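Side-chain contacts in glutathione transferase o1 (Bombyx mori, PDB 3RBT), which probably transfers glutathione to electrophilic compounds and may also reduce dehydroascorbate with glutathione: residues S110-P113 / Y114-A117; K116-D119 / R120-I123; R125-E128 / L129-G132; F137-N140 / F141-S145. One frame throughout, in Å; residues are numbered along the deposited sequence.

All four contacts are local, and they follow helix 113-138 from its start to its exit. Contact 1 closes the turn that leads out of the loop after helix 92-102 and into the helix. Contact 2 overlaps it in sequence, sharing Lys116 and Ala117, and both face the second subunit. Contact 3 follows in series, its centre about 14 Å from that of contact 2, where the helix packs against helices 145-162 and 174-186. Contact 4 lies at the far end, about 35 Å from contact 1 between centres, and closes the turn toward helix 145-162. None encloses or crosses another: they mark successive levels of one rod joining subunit interface, helical core and connecting loop.

Contact 1 (S110-P113 / Y114-A117); sequences SHDP and YVKA
The Asp112 carboxylate and the Tyr114 ring lie side by side and point the same way, their planes 61° apart, and it is the carboxylate that does the bonding. Tyr114 N reaches Asp112 OD2 at 3.0 Å, meeting it on the anti side and somewhat out of the carboxylate plane, while Tyr114 CB sits against the same oxygen at 3.5 Å. The bond is bent, 131° at the hydrogen, yet it serves an amide that has no earlier helical carbonyl to turn to. With CG anti to the backbone N, chi1 of Asp112 (-172°) swings the carboxylate toward Tyr114 N. The flank of this side chain also bears on valine: Asp112 CB lies 3.8 Å from Val115 CG2, the two side chains crossing at about a right angle. Ser110 OG lies 3.4 Å from Val115 CB and near its other branch, CG1, and the same OG accepts from Asp112 N at 2.9 Å. Pro113 suits the first helical position, which needs no amide hydrogen; Pro113 O accepts Ala117 N at 2.9 Å, the regular helical bond. In the dimer, Pro113 packs on Tyr98 of the second subunit, and Lys116 NZ forms a salt bridge with Glu101 of that subunit. An ST turn at Ser110 leads into an aspartate N-cap, and the N-cap is the classic start of a helix, here helix 113-138 of the glutathione transferase fold.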
loop_
_atom_site.group_PDB
_atom_site.type_symbol
_atom_site.label_atom_id
_atom_site.label_comp_id
_atom_site.label_asym_id
_atom_site.label_seq_id
_atom_site.Cartn_x
_atom_site.Cartn_y
_atom_site.Cartn_z
ATOM N N SER A 110 -1.815 4.038 -15.723
ATOM C CA SER A 110 -1.640 5.249 -16.511
ATOM C C SER A 110 -0.156 5.531 -16.710
ATOM O O SER A 110 0.658 5.273 -15.821
ATOM C CB SER A 110 -2.274 6.428 -15.779
ATOM O OG SER A 110 -1.941 7.650 -16.393
ATOM N N HIS A 111 0.175 6.082 -17.872
ATOM C CA HIS A 111 1.514 6.593 -18.176
ATOM C C HIS A 111 1.801 7.894 -17.410
ATOM O O HIS A 111 2.947 8.326 -17.309
ATOM C CB HIS A 111 1.630 6.862 -19.686
ATOM C CG HIS A 111 0.861 8.063 -20.142
ATOM N ND1 HIS A 111 -0.514 8.068 -20.256
ATOM C CD2 HIS A 111 1.271 9.306 -20.492
ATOM C CE1 HIS A 111 -0.916 9.258 -20.667
ATOM N NE2 HIS A 111 0.147 10.029 -20.812
ATOM N N ASP A 112 0.744 8.519 -16.905
ATOM C CA ASP A 112 0.836 9.783 -16.185
ATOM C C ASP A 112 0.981 9.469 -14.688
ATOM O O ASP A 112 0.075 8.889 -14.084
ATOM C CB ASP A 112 -0.422 10.632 -16.464
ATOM C CG ASP A 112 -0.329 12.061 -15.909
ATOM O OD1 ASP A 112 -0.825 12.988 -16.571
ATOM O OD2 ASP A 112 0.221 12.275 -14.821
ATOM N N PRO A 113 2.130 9.841 -14.093
ATOM C CA PRO A 113 2.401 9.564 -12.677
ATOM C C PRO A 113 1.366 10.189 -11.732
ATOM O O PRO A 113 1.042 9.580 -10.705
ATOM C CB PRO A 113 3.803 10.154 -12.445
ATOM C CG PRO A 113 4.040 11.086 -13.581
ATOM C CD PRO A 113 3.233 10.576 -14.742
ATOM N N TYR A 114 0.839 11.371 -12.071
ATOM C CA TYR A 114 -0.226 11.961 -11.252
ATOM C C TYR A 114 -1.496 11.104 -11.267
ATOM O O TYR A 114 -2.049 10.782 -10.203
ATOM C CB TYR A 114 -0.538 13.415 -11.640
ATOM C CG TYR A 114 -1.735 13.980 -10.888
ATOM C CD1 TYR A 114 -1.730 14.063 -9.493
ATOM C CD2 TYR A 114 -2.876 14.408 -11.566
ATOM C CE1 TYR A 114 -2.818 14.569 -8.795
ATOM C CE2 TYR A 114 -3.980 14.911 -10.872
ATOM C CZ TYR A 114 -3.938 14.982 -9.485
ATOM O OH TYR A 114 -5.010 15.473 -8.784
ATOM N N VAL A 115 -1.930 10.711 -12.468
ATOM C CA VAL A 115 -3.123 9.873 -12.632
ATOM C C VAL A 115 -2.921 8.520 -11.934
ATOM O O VAL A 115 -3.821 8.007 -11.274
ATOM C CB VAL A 115 -3.506 9.675 -14.131
ATOM C CG1 VAL A 115 -4.716 8.724 -14.280
ATOM C CG2 VAL A 115 -3.807 11.022 -14.802
ATOM N N LYS A 116 -1.727 7.956 -12.062
ATOM C CA LYS A 116 -1.430 6.681 -11.417
ATOM C C LYS A 116 -1.471 6.829 -9.885
ATOM O O LYS A 116 -2.034 5.985 -9.200
ATOM C CB LYS A 116 -0.075 6.145 -11.891
ATOM C CG LYS A 116 0.423 4.918 -11.114
ATOM C CD LYS A 116 1.748 4.433 -11.669
ATOM C CE LYS A 116 2.232 3.200 -10.912
ATOM N NZ LYS A 116 3.501 2.766 -11.538
ATOM N N ALA A 117 -0.883 7.905 -9.363
ATOM C CA ALA A 117 -0.948 8.196 -7.932
ATOM C C ALA A 117 -2.399 8.280 -7.439
ATOM O O ALA A 117 -2.729 7.732 -6.384
ATOM C CB ALA A 117 -0.184 9.474 -7.608
#

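Contact 2 (K116-D119 / R120-I123); sequences KAQD and RLLI
Arg120 begins its path against the preceding turn, with CB 3.6 Å from Ala117 O and CG 3.5 Å from Lys116 O, the carbonyl that also accepts Arg120 N at 2.8 Å. Beyond CG the chain runs straight to CD and then bends (chi3 65°), carrying the guanidinium off the helix toward the dimer partner. There NH1 makes a salt bridge with Asp97 of the second subunit, while NH2 comes close to NH2 of that subunit's own Arg120. Lys116, one turn back, has its NZ 6.2 Å from Arg120 NH1 and pairs with Glu101 of the second subunit. Gln118 and Leu121 also face that subunit; the glutamine chain, bent at chi2, brings Gln118 NE2 to 3.9 Å from Leu121 CD1. Leu122 and Ile123 turn into the chain's own core: Leu122 CG nestles on Gln118 O at 3.3 Å, and both side chains touch Leu175 of helix 174-186. Asp119, buried nearby, is answered by Arg162. The chemistry thus implies a mixed interface face, whose two cations are probably balanced by Asp97 and Glu101 of the second subunit, and a core face of Leu122 and Ile123 with one buried salt bridge.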
loop_
_atom_site.group_PDB
_atom_site.type_symbol
_atom_site.label_atom_id
_atom_site.label_comp_id
_atom_site.label_asym_id
_atom_site.label_seq_id
_atom_site.Cartn_x
_atom_site.Cartn_y
_atom_site.Cartn_z
ATOM N N LYS A 116 -1.727 7.956 -12.062
ATOM C CA LYS A 116 -1.430 6.681 -11.417
ATOM C C LYS A 116 -1.471 6.829 -9.885
ATOM O O LYS A 116 -2.034 5.985 -9.200
ATOM C CB LYS A 116 -0.075 6.145 -11.891
ATOM C CG LYS A 116 0.423 4.918 -11.114
ATOM C CD LYS A 116 1.748 4.433 -11.669
ATOM C CE LYS A 116 2.232 3.200 -10.912
ATOM N NZ LYS A 116 3.501 2.766 -11.538
ATOM N N ALA A 117 -0.883 7.905 -9.363
ATOM C CA ALA A 117 -0.948 8.196 -7.932
ATOM C C ALA A 117 -2.399 8.280 -7.439
ATOM O O ALA A 117 -2.729 7.732 -6.384
ATOM C CB ALA A 117 -0.184 9.474 -7.608
ATOM N N GLN A 118 -3.260 8.943 -8.212
ATOM C CA GLN A 118 -4.695 9.005 -7.914
ATOM C C GLN A 118 -5.348 7.630 -7.935
ATOM O O GLN A 118 -6.154 7.303 -7.052
ATOM C CB GLN A 118 -5.437 9.950 -8.872
ATOM C CG GLN A 118 -5.090 11.421 -8.701
ATOM C CD GLN A 118 -5.122 11.875 -7.244
ATOM O OE1 GLN A 118 -6.170 11.859 -6.592
ATOM N NE2 GLN A 118 -3.969 12.287 -6.731
ATOM N N ASP A 119 -4.988 6.830 -8.933
ATOM C CA ASP A 119 -5.442 5.440 -9.014
ATOM C C ASP A 119 -5.040 4.622 -7.786
ATOM O O ASP A 119 -5.849 3.841 -7.278
ATOM C CB ASP A 119 -4.927 4.768 -10.297
ATOM C CG ASP A 119 -5.710 5.198 -11.532
ATOM O OD1 ASP A 119 -6.675 5.972 -11.385
ATOM O OD2 ASP A 119 -5.364 4.767 -12.647
ATOM N N ARG A 120 -3.800 4.801 -7.321
ATOM C CA ARG A 120 -3.318 4.118 -6.114
ATOM C C ARG A 120 -4.076 4.554 -4.868
ATOM O O ARG A 120 -4.367 3.728 -4.005
ATOM C CB ARG A 120 -1.803 4.302 -5.916
ATOM C CG ARG A 120 -0.952 3.576 -6.964
ATOM C CD ARG A 120 0.532 3.657 -6.644
ATOM N NE ARG A 120 0.873 2.956 -5.405
ATOM C CZ ARG A 120 2.078 2.968 -4.837
ATOM N NH1 ARG A 120 3.070 3.657 -5.379
ATOM N NH2 ARG A 120 2.290 2.290 -3.721
ATOM N N LEU A 121 -4.393 5.845 -4.782
ATOM C CA LEU A 121 -5.174 6.387 -3.665
ATOM C C LEU A 121 -6.593 5.829 -3.621
ATOM O O LEU A 121 -7.140 5.576 -2.537
ATOM C CB LEU A 121 -5.192 7.920 -3.703
ATOM C CG LEU A 121 -3.843 8.565 -3.351
ATOM C CD1 LEU A 121 -3.881 10.083 -3.493
ATOM C CD2 LEU A 121 -3.388 8.160 -1.954
ATOM N N LEU A 122 -7.164 5.608 -4.807
ATOM C CA LEU A 122 -8.507 5.057 -4.949
ATOM C C LEU A 122 -8.546 3.570 -4.594
ATOM O O LEU A 122 -9.492 3.106 -3.949
ATOM C CB LEU A 122 -9.051 5.327 -6.357
ATOM C CG LEU A 122 -9.384 6.812 -6.585
ATOM C CD1 LEU A 122 -9.396 7.182 -8.063
ATOM C CD2 LEU A 122 -10.703 7.213 -5.905
ATOM N N ILE A 123 -7.512 2.829 -4.990
ATOM C CA ILE A 123 -7.376 1.439 -4.561
ATOM C C ILE A 123 -7.385 1.345 -3.030
ATOM O O ILE A 123 -8.101 0.512 -2.458
ATOM C CB ILE A 123 -6.131 0.733 -5.170
ATOM C CG1 ILE A 123 -6.293 0.610 -6.697
ATOM C CG2 ILE A 123 -5.964 -0.654 -4.558
ATOM C CD1 ILE A 123 -4.977 0.416 -7.468
#

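Contact 3 (R125-E128 / L129-G132); sequences RFNE and LIKG
Phe126 O is shared by two amides of the next turn: Ile130 N, at 3.1 Å and nearly straight (163° at the hydrogen), lies in the carbonyl plane, whereas Leu129 N, at 2.9 Å, makes only a weak, strongly bent bond. This forked acceptor belongs to the middle of helix 113-138, a long element of the all-helical domain of the glutathione transferase fold. The side chain of the same phenylalanine is braced by the same two residues. Because CG stands anti to the backbone N (chi1 -163°), the ring comes to lie beside the following turn. Leu129 CB sits over one ring face toward the rim, and its CG makes an off-centre CH-pi contact 4.3 Å from the Phe126 centroid, 28° off the normal. Leu129 CD2 reaches Phe126 CE1 at 3.7 Å. The Ile130 side chain crosses that of Phe126 at about a right angle, placing Ile130 CG1 3.8 Å from Phe126 CD2. Helix 174-186 packs on Phe126 through Val179, Trp182 and Val183, and Phe155 of helix 145-162 meets its ring edge-to-face, so a large flat hydrocarbon suits this buried junction. An alanine at Phe126 is likely to open a gap between the three helices and leave Leu129 and Ile130 without the surface they rest on. Toward the second subunit, Glu128 forms a salt bridge with Arg72 of that subunit. Asn127 runs alongside Ile130, its OD1 3.6 Å from Ile130 CD1.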
loop_
_atom_site.group_PDB
_atom_site.type_symbol
_atom_site.label_atom_id
_atom_site.label_comp_id
_atom_site.label_asym_id
_atom_site.label_seq_id
_atom_site.Cartn_x
_atom_site.Cartn_y
_atom_site.Cartn_z
ATOM N N ARG A 125 -8.580 3.680 -0.860
ATOM C CA ARG A 125 -9.960 4.047 -0.525
ATOM C C ARG A 125 -10.975 2.903 -0.667
ATOM O O ARG A 125 -11.881 2.767 0.166
ATOM C CB ARG A 125 -10.423 5.232 -1.377
ATOM C CG ARG A 125 -10.052 6.575 -0.823
ATOM C CD ARG A 125 -10.156 7.641 -1.900
ATOM N NE ARG A 125 -9.435 8.857 -1.532
ATOM C CZ ARG A 125 -8.835 9.665 -2.400
ATOM N NH1 ARG A 125 -8.850 9.389 -3.699
ATOM N NH2 ARG A 125 -8.198 10.748 -1.967
ATOM N N PHE A 126 -10.820 2.090 -1.716
ATOM C CA PHE A 126 -11.702 0.946 -1.971
ATOM C C PHE A 126 -11.683 -0.087 -0.840
ATOM O O PHE A 126 -12.633 -0.860 -0.692
ATOM C CB PHE A 126 -11.356 0.275 -3.310
ATOM C CG PHE A 126 -12.450 -0.646 -3.859
ATOM C CD1 PHE A 126 -13.582 -0.124 -4.479
ATOM C CD2 PHE A 126 -12.310 -2.033 -3.796
ATOM C CE1 PHE A 126 -14.579 -0.973 -5.001
ATOM C CE2 PHE A 126 -13.295 -2.892 -4.312
ATOM C CZ PHE A 126 -14.427 -2.366 -4.914
ATOM N N ASN A 127 -10.615 -0.098 -0.040
ATOM C CA ASN A 127 -10.532 -1.032 1.099
ATOM C C ASN A 127 -11.705 -0.921 2.079
ATOM O O ASN A 127 -12.025 -1.889 2.777
ATOM C CB ASN A 127 -9.206 -0.882 1.857
ATOM C CG ASN A 127 -8.036 -1.494 1.116
ATOM O OD1 ASN A 127 -8.202 -2.389 0.273
ATOM N ND2 ASN A 127 -6.836 -1.014 1.423
ATOM N N GLU A 128 -12.332 0.256 2.132
ATOM C CA GLU A 128 -13.501 0.468 2.989
ATOM C C GLU A 128 -14.731 -0.304 2.476
ATOM O O GLU A 128 -15.520 -0.835 3.270
ATOM C CB GLU A 128 -13.782 1.968 3.199
ATOM C CG GLU A 128 -12.650 2.692 3.966
ATOM C CD GLU A 128 -12.891 4.179 4.199
ATOM O OE1 GLU A 128 -13.588 4.826 3.390
ATOM O OE2 GLU A 128 -12.364 4.714 5.201
ATOM N N LEU A 129 -14.863 -0.401 1.152
ATOM C CA LEU A 129 -15.920 -1.198 0.531
ATOM C C LEU A 129 -15.651 -2.684 0.782
ATOM O O LEU A 129 -16.570 -3.443 1.107
ATOM C CB LEU A 129 -16.027 -0.865 -0.961
ATOM C CG LEU A 129 -16.990 -1.510 -1.985
ATOM C CD1 LEU A 129 -18.124 -2.287 -1.372
ATOM C CD2 LEU A 129 -17.559 -0.457 -2.913
ATOM N N ILE A 130 -14.385 -3.080 0.669
ATOM C CA ILE A 130 -13.968 -4.450 0.952
ATOM C C ILE A 130 -14.323 -4.864 2.394
ATOM O O ILE A 130 -14.921 -5.929 2.595
ATOM C CB ILE A 130 -12.463 -4.660 0.659
ATOM C CG1 ILE A 130 -12.178 -4.486 -0.843
ATOM C CG2 ILE A 130 -12.009 -6.023 1.126
ATOM C CD1 ILE A 130 -10.695 -4.454 -1.201
ATOM N N LYS A 131 -13.979 -4.019 3.372
ATOM C CA LYS A 131 -14.278 -4.293 4.788
ATOM C C LYS A 131 -15.776 -4.519 5.024
ATOM O O LYS A 131 -16.166 -5.510 5.637
ATOM C CB LYS A 131 -13.772 -3.168 5.709
ATOM C CG LYS A 131 -12.254 -3.073 5.820
ATOM C CD LYS A 131 -11.833 -1.868 6.678
ATOM C CE LYS A 131 -10.314 -1.740 6.731
ATOM N NZ LYS A 131 -9.889 -0.777 7.790
ATOM N N GLY A 132 -16.597 -3.589 4.530
ATOM C CA GLY A 132 -18.055 -3.704 4.590
ATOM C C GLY A 132 -18.600 -4.951 3.905
ATOM O O GLY A 132 -19.497 -5.611 4.428
#

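Contact 4 (F137-N140 / F141-S145); sequences FDTN and FAFGS
Phe137 and Phe141 supply the apolar part of this turn, their side chains crossing at about a right angle. Phe137 CD1 lies at the edge of the Phe141 ring, in its plane, 3.6 Å from Phe141 CD2; the centroids are 6.0 Å apart and the planes 63° apart. Leu188 touches both side chains, and the Tyr234 ring meets that of Phe137. Replacing Phe141 with a serine would probably expose the flank of Phe137 and deprive Leu188 of one of its apolar neighbours. Polar contacts are sparse. Ala142 N gives Thr139 O a weak hydrogen bond of 3.4 Å, and Ala142 CB lies equally close to that oxygen. Thr139 OG1 is also 3.4 Å from Phe143 CD2; its position between the backbone N and the carbonyl carbon (chi1 60°) brings it to the edge of that ring. The backbone does the turning: Asn140 and Phe141 both have positive phi, a left-handed shape that asparagine tolerates better than most side chains. Asn140 OD1 is 3.9 Å from Phe141 CE1. Within the turn itself the cross-contacts are thus mostly packing, with polar anchors from Thr139 OG1 to Glu135 O and from Asp138 to Arg238 and Ala239.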
loop_
_atom_site.group_PDB
_atom_site.type_symbol
_atom_site.label_atom_id
_atom_site.label_comp_id
_atom_site.label_asym_id
_atom_site.label_seq_id
_atom_site.Cartn_x
_atom_site.Cartn_y
_atom_site.Cartn_z
ATOM N N PHE A 137 -20.940 -10.555 3.988
ATOM C CA PHE A 137 -21.030 -11.942 3.526
ATOM C C PHE A 137 -20.792 -12.925 4.668
ATOM O O PHE A 137 -21.067 -14.121 4.541
ATOM C CB PHE A 137 -20.055 -12.206 2.370
ATOM C CG PHE A 137 -20.231 -11.284 1.186
ATOM C CD1 PHE A 137 -21.404 -10.541 1.011
ATOM C CD2 PHE A 137 -19.235 -11.184 0.226
ATOM C CE1 PHE A 137 -21.564 -9.702 -0.084
ATOM C CE2 PHE A 137 -19.380 -10.352 -0.871
ATOM C CZ PHE A 137 -20.547 -9.603 -1.028
ATOM N N ASP A 138 -20.290 -12.398 5.781
ATOM C CA ASP A 138 -19.981 -13.184 6.961
ATOM C C ASP A 138 -21.210 -13.325 7.868
ATOM O O ASP A 138 -21.286 -14.261 8.664
ATOM C CB ASP A 138 -18.830 -12.520 7.732
ATOM C CG ASP A 138 -17.835 -13.520 8.305
ATOM O OD1 ASP A 138 -17.672 -14.623 7.740
ATOM O OD2 ASP A 138 -17.191 -13.184 9.321
ATOM N N THR A 139 -22.170 -12.407 7.728
ATOM C CA THR A 139 -23.283 -12.292 8.675
ATOM C C THR A 139 -24.681 -12.410 8.041
ATOM O O THR A 139 -25.603 -11.690 8.422
ATOM C CB THR A 139 -23.198 -10.958 9.467
ATOM O OG1 THR A 139 -23.259 -9.855 8.554
ATOM C CG2 THR A 139 -21.901 -10.879 10.278
ATOM N N ASN A 140 -24.840 -13.343 7.105
ATOM C CA ASN A 140 -26.046 -13.431 6.256
ATOM C C ASN A 140 -26.532 -12.069 5.717
ATOM O O ASN A 140 -27.704 -11.699 5.866
ATOM C CB ASN A 140 -27.190 -14.217 6.929
ATOM C CG ASN A 140 -28.239 -14.704 5.923
ATOM O OD1 ASN A 140 -27.985 -15.611 5.129
ATOM N ND2 ASN A 140 -29.420 -14.097 5.958
ATOM N N PHE A 141 -25.600 -11.332 5.113
ATOM C CA PHE A 141 -25.891 -10.117 4.337
ATOM C C PHE A 141 -26.728 -9.099 5.108
ATOM O O PHE A 141 -27.507 -8.343 4.523
ATOM C CB PHE A 141 -26.525 -10.487 2.985
ATOM C CG PHE A 141 -25.984 -11.767 2.402
ATOM C CD1 PHE A 141 -26.726 -12.943 2.464
ATOM C CD2 PHE A 141 -24.716 -11.804 1.833
ATOM C CE1 PHE A 141 -26.223 -14.127 1.941
ATOM C CE2 PHE A 141 -24.203 -12.986 1.314
ATOM C CZ PHE A 141 -24.957 -14.147 1.363
ATOM N N ALA A 142 -26.534 -9.085 6.426
ATOM C CA ALA A 142 -27.300 -8.240 7.339
ATOM C C ALA A 142 -26.590 -6.937 7.720
ATOM O O ALA A 142 -27.247 -5.956 8.072
ATOM C CB ALA A 142 -27.667 -9.031 8.593
ATOM N N PHE A 143 -25.260 -6.926 7.653
ATOM C CA PHE A 143 -24.483 -5.791 8.162
ATOM C C PHE A 143 -23.468 -5.206 7.176
ATOM O O PHE A 143 -23.124 -5.832 6.171
ATOM C CB PHE A 143 -23.790 -6.161 9.482
ATOM C CG PHE A 143 -24.738 -6.600 10.566
ATOM C CD1 PHE A 143 -25.525 -5.669 11.243
ATOM C CD2 PHE A 143 -24.851 -7.945 10.902
ATOM C CE1 PHE A 143 -26.411 -6.074 12.249
ATOM C CE2 PHE A 143 -25.733 -8.361 11.904
ATOM C CZ PHE A 143 -26.513 -7.423 12.578
ATOM N N GLY A 144 -23.014 -3.990 7.492
ATOM C CA GLY A 144 -21.955 -3.267 6.771
ATOM C C GLY A 144 -22.305 -2.776 5.360
ATOM O O GLY A 144 -21.416 -2.455 4.567
ATOM N N SER A 145 -23.601 -2.704 5.071
ATOM C CA SER A 145 -24.108 -2.083 3.850
ATOM C C SER A 145 -23.671 -0.622 3.726
ATOM O O SER A 145 -23.448 -0.134 2.615
ATOM C CB SER A 145 -25.642 -2.158 3.812
ATOM O OG SER A 145 -26.083 -3.405 3.295
#